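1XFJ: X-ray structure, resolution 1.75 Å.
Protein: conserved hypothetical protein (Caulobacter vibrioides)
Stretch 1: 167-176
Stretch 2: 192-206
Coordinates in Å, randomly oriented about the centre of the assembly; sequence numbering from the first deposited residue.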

# COMPACT_ATOMS: atom_id res chain seq x y z
N ILE A 167 8.69 -0.42 4.68
CA ILE A 167 10.04 -0.37 5.19
C ILE A 167 10.09 0.69 6.29
O ILE A 167 9.70 1.84 6.08
N GLY A 168 10.56 0.29 7.46
CA GLY A 168 10.60 1.19 8.60
C GLY A 168 11.76 2.16 8.69
O GLY A 168 12.77 2.00 8.00
N PRO A 169 11.65 3.18 9.56
CA PRO A 169 12.69 4.19 9.75
C PRO A 169 14.03 3.64 10.21
O PRO A 169 15.05 4.31 10.10
N LYS A 170 14.04 2.41 10.72
CA LYS A 170 15.28 1.81 11.16
C LYS A 170 15.88 0.99 10.02
O LYS A 170 17.01 0.51 10.11
N SER A 171 15.11 0.84 8.95
CA SER A 171 15.53 0.04 7.81
C SER A 171 15.75 0.77 6.48
O SER A 171 16.49 0.29 5.62
N TYR A 172 15.10 1.92 6.32
CA TYR A 172 15.18 2.66 5.07
C TYR A 172 16.38 3.60 4.91
O TYR A 172 16.29 4.80 5.18
N GLU A 173 17.50 3.05 4.44
CA GLU A 173 18.71 3.85 4.24
C GLU A 173 18.65 4.54 2.88
O GLU A 173 18.28 3.93 1.87
N VAL A 174 19.02 5.82 2.85
CA VAL A 174 19.02 6.58 1.60
C VAL A 174 20.25 7.48 1.49
O VAL A 174 20.95 7.70 2.48
N GLY A 175 20.50 7.99 0.29
CA GLY A 175 21.65 8.85 0.06
C GLY A 175 21.32 10.33 0.15
O GLY A 175 20.18 10.71 0.42
N LEU A 176 22.32 11.18 -0.09
CA LEU A 176 22.15 12.62 -0.01
C LEU A 176 21.32 13.24 -1.14
O LEU A 176 20.69 14.28 -0.95
N PHE A 192 11.89 14.14 8.72
CA PHE A 192 11.61 12.71 8.58
C PHE A 192 12.87 11.93 8.23
O PHE A 192 12.82 10.76 7.84
N PHE A 193 14.02 12.59 8.37
CA PHE A 193 15.31 11.97 8.09
C PHE A 193 16.09 11.87 9.39
O PHE A 193 16.07 12.80 10.21
N LYS A 194 16.76 10.74 9.58
CA LYS A 194 17.52 10.50 10.80
C LYS A 194 18.98 10.19 10.47
O LYS A 194 19.30 9.83 9.34
N PRO A 195 19.88 10.32 11.45
CA PRO A 195 21.30 10.04 11.21
C PRO A 195 21.48 8.64 10.63
O PRO A 195 20.86 7.68 11.10
N GLY A 196 22.32 8.52 9.61
CA GLY A 196 22.55 7.24 8.98
C GLY A 196 23.88 6.59 9.34
O GLY A 196 24.57 7.03 10.26
N ALA A 197 24.23 5.54 8.61
CA ALA A 197 25.46 4.80 8.84
C ALA A 197 26.69 5.68 8.66
O ALA A 197 27.77 5.34 9.15
N SER A 198 26.53 6.79 7.96
CA SER A 198 27.63 7.73 7.73
C SER A 198 27.05 9.07 7.31
O SER A 198 25.85 9.19 7.08
N GLU A 199 27.91 10.09 7.21
CA GLU A 199 27.48 11.42 6.82
C GLU A 199 26.89 11.41 5.41
O GLU A 199 26.13 12.31 5.04
N ASP A 200 27.25 10.40 4.62
CA ASP A 200 26.75 10.30 3.25
C ASP A 200 25.41 9.57 3.20
O ASP A 200 24.83 9.42 2.12
N LYS A 201 24.93 9.13 4.35
CA LYS A 201 23.66 8.42 4.40
C LYS A 201 22.71 9.00 5.43
O LYS A 201 23.10 9.78 6.30
N ARG A 202 21.44 8.61 5.33
CA ARG A 202 20.39 9.03 6.24
C ARG A 202 19.37 7.91 6.27
O ARG A 202 19.34 7.08 5.36
N PHE A 203 18.56 7.87 7.32
CA PHE A 203 17.48 6.89 7.41
C PHE A 203 16.22 7.71 7.20
O PHE A 203 16.03 8.74 7.85
N PHE A 204 15.38 7.27 6.27
CA PHE A 204 14.15 7.99 5.97
C PHE A 204 12.96 7.30 6.64
O PHE A 204 12.83 6.08 6.59
N ASP A 205 12.11 8.10 7.27
CA ASP A 205 10.93 7.59 7.95
C ASP A 205 9.74 7.72 6.99
O ASP A 205 8.99 8.70 7.04
N LEU A 206 9.58 6.73 6.12
CA LEU A 206 8.50 6.74 5.15
C LEU A 206 7.10 6.78 5.77
O LEU A 206 6.29 7.64 5.42

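Pro169 and Glu173 cover the most surface in this contact, with Phe203 and Val174 level behind them. Antiparallel strand pairing sets the places of Glu173 and Phe203. Val174 N donates to Arg202 O (2.8 Å) and Arg202 N to Val174 O (3.0 Å); along the strands, side chains alternate between two faces.

On one face lie Glu173 and Phe203. Phe203 (m) brings its ring against the loop before the strand, with CE1 3.6 Å from Lys170 O, while its CB lies 3.3 Å from Pro169 O. Pro169 points toward the other stretch, its CB 3.6 Å from Asp205 CG and 4.0 Å from Lys194 NZ; ring carbons pack beside these polar groups, and the fixed ring suits the loop's turn. Water 2 donates to its carbonyl and accepts from Lys194 NZ. Glu173 extends (t, t) until OE2 lies 3.7 Å from Ala197 CB; water 3 donates to that carboxylate and accepts from Ala197 N. Lys201 NZ stays 4.5 Å from Glu173 OE1, beyond a salt bridge.

On the other face lie Val174 and Arg202. Both methyls of Val174 (m) lie against Phe204 CB (CG1 4.1 Å, CG2 4.3 Å); CG2 also reaches the Phe193 ring edge. Buried Tyr172 (t) sets CE2 3.6 Å from Phe204 CD2 and CD2 4.0 Å from Leu206 CB. Leu176 (m, t) lays CD2 over one face of the Arg202 guanidinium.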

# COMPACT_ATOMS: atom_id res chain seq x y z
CB ILE A 167 11.06 -0.09 4.06
CG1 ILE A 167 12.48 -0.27 4.58
CG2 ILE A 167 10.82 1.29 3.46
CD1 ILE A 167 13.53 -0.35 3.48
CB PRO A 169 12.06 5.13 10.78
CG PRO A 169 11.14 4.24 11.54
CD PRO A 169 10.50 3.43 10.44
CB LYS A 170 15.04 0.89 12.37
CG LYS A 170 14.24 -0.37 12.05
CD LYS A 170 13.97 -1.19 13.31
CE LYS A 170 13.17 -2.44 13.01
NZ LYS A 170 13.92 -3.40 12.17
CB SER A 171 14.50 -1.08 7.57
OG SER A 171 14.42 -1.96 8.68
CB TYR A 172 13.88 3.46 4.88
CG TYR A 172 13.54 3.81 3.44
CD1 TYR A 172 14.41 3.49 2.40
CD2 TYR A 172 12.36 4.47 3.13
CE1 TYR A 172 14.11 3.83 1.08
CE2 TYR A 172 12.05 4.82 1.82
CZ TYR A 172 12.93 4.50 0.80
OH TYR A 172 12.65 4.87 -0.49
CB GLU A 173 19.95 2.96 4.30
CG GLU A 173 21.25 3.73 4.12
CD GLU A 173 22.47 2.83 4.16
OE1 GLU A 173 22.76 2.17 3.14
OE2 GLU A 173 23.13 2.79 5.21
CB VAL A 174 17.75 7.46 1.47
CG1 VAL A 174 16.50 6.58 1.59
CG2 VAL A 174 17.74 8.53 2.54
CB LEU A 176 23.52 13.31 0.05
CG LEU A 176 24.38 12.96 1.28
CD1 LEU A 176 25.73 13.65 1.16
CD2 LEU A 176 23.67 13.40 2.55
CB PHE A 192 10.53 12.49 7.52
CG PHE A 192 9.22 13.11 7.87
CD1 PHE A 192 8.49 12.65 8.96
CD2 PHE A 192 8.72 14.18 7.14
CE1 PHE A 192 7.29 13.25 9.32
CE2 PHE A 192 7.51 14.79 7.49
CZ PHE A 192 6.80 14.32 8.58
CB PHE A 193 16.08 12.79 7.06
CG PHE A 193 15.51 12.69 5.67
CD1 PHE A 193 15.97 11.71 4.79
CD2 PHE A 193 14.50 13.55 5.25
CE1 PHE A 193 15.44 11.60 3.51
CE2 PHE A 193 13.96 13.44 3.97
CZ PHE A 193 14.43 12.47 3.09
CB LYS A 194 16.89 9.33 11.56
CG LYS A 194 15.39 9.50 11.80
CD LYS A 194 14.71 8.18 12.11
CE LYS A 194 15.24 7.54 13.38
NZ LYS A 194 14.54 6.25 13.67
CB PRO A 195 21.91 10.18 12.60
CG PRO A 195 21.06 11.26 13.21
CD PRO A 195 19.67 10.82 12.82
CB ALA A 197 25.53 3.61 7.89
CB SER A 198 28.55 7.22 6.62
OG SER A 198 27.95 7.39 5.35
CB GLU A 199 28.64 12.41 6.87
CG GLU A 199 29.15 12.73 8.27
CD GLU A 199 28.07 13.26 9.19
OE1 GLU A 199 27.15 13.95 8.70
OE2 GLU A 199 28.13 12.98 10.41
CB ASP A 200 27.74 9.57 2.34
CG ASP A 200 28.96 10.41 2.01
OD1 ASP A 200 28.86 11.65 2.05
OD2 ASP A 200 30.01 9.81 1.69
CB LYS A 201 23.89 6.94 4.73
CG LYS A 201 24.78 6.19 3.74
CD LYS A 201 24.13 6.06 2.37
CE LYS A 201 24.93 5.11 1.47
NZ LYS A 201 24.35 5.02 0.10
CB ARG A 202 19.69 10.29 5.72
CG ARG A 202 20.55 11.53 5.59
CD ARG A 202 20.82 12.16 6.94
NE ARG A 202 21.46 13.46 6.78
CZ ARG A 202 22.71 13.64 6.34
NH1 ARG A 202 23.45 12.59 6.02
NH2 ARG A 202 23.20 14.86 6.20
CB PHE A 203 17.45 6.21 8.79
CG PHE A 203 18.38 5.04 8.92
CD1 PHE A 203 18.18 3.88 8.18
CD2 PHE A 203 19.47 5.10 9.78
CE1 PHE A 203 19.05 2.80 8.29
CE2 PHE A 203 20.35 4.02 9.91
CZ PHE A 203 20.13 2.87 9.16
CB PHE A 204 13.93 8.04 4.46
CG PHE A 204 12.67 8.74 4.04
CD1 PHE A 204 12.41 10.04 4.45
CD2 PHE A 204 11.76 8.11 3.19
CE1 PHE A 204 11.26 10.71 4.02
CE2 PHE A 204 10.61 8.76 2.76
CZ PHE A 204 10.36 10.07 3.17
CB ASP A 205 10.67 8.41 9.22
CG ASP A 205 9.68 7.74 10.16
OD1 ASP A 205 8.87 6.92 9.68
OD2 ASP A 205 9.71 8.03 11.38
CB LEU A 206 8.61 5.51 4.23
CG LEU A 206 7.57 5.39 3.12
CD1 LEU A 206 7.69 6.56 2.16
CD2 LEU A 206 7.78 4.08 2.38
O HOH W 1 10.83 4.25 6.71
O HOH W 2 16.75 5.08 12.09
O HOH W 3 22.23 4.61 7.02
O HOH W 4 24.88 9.83 -0.66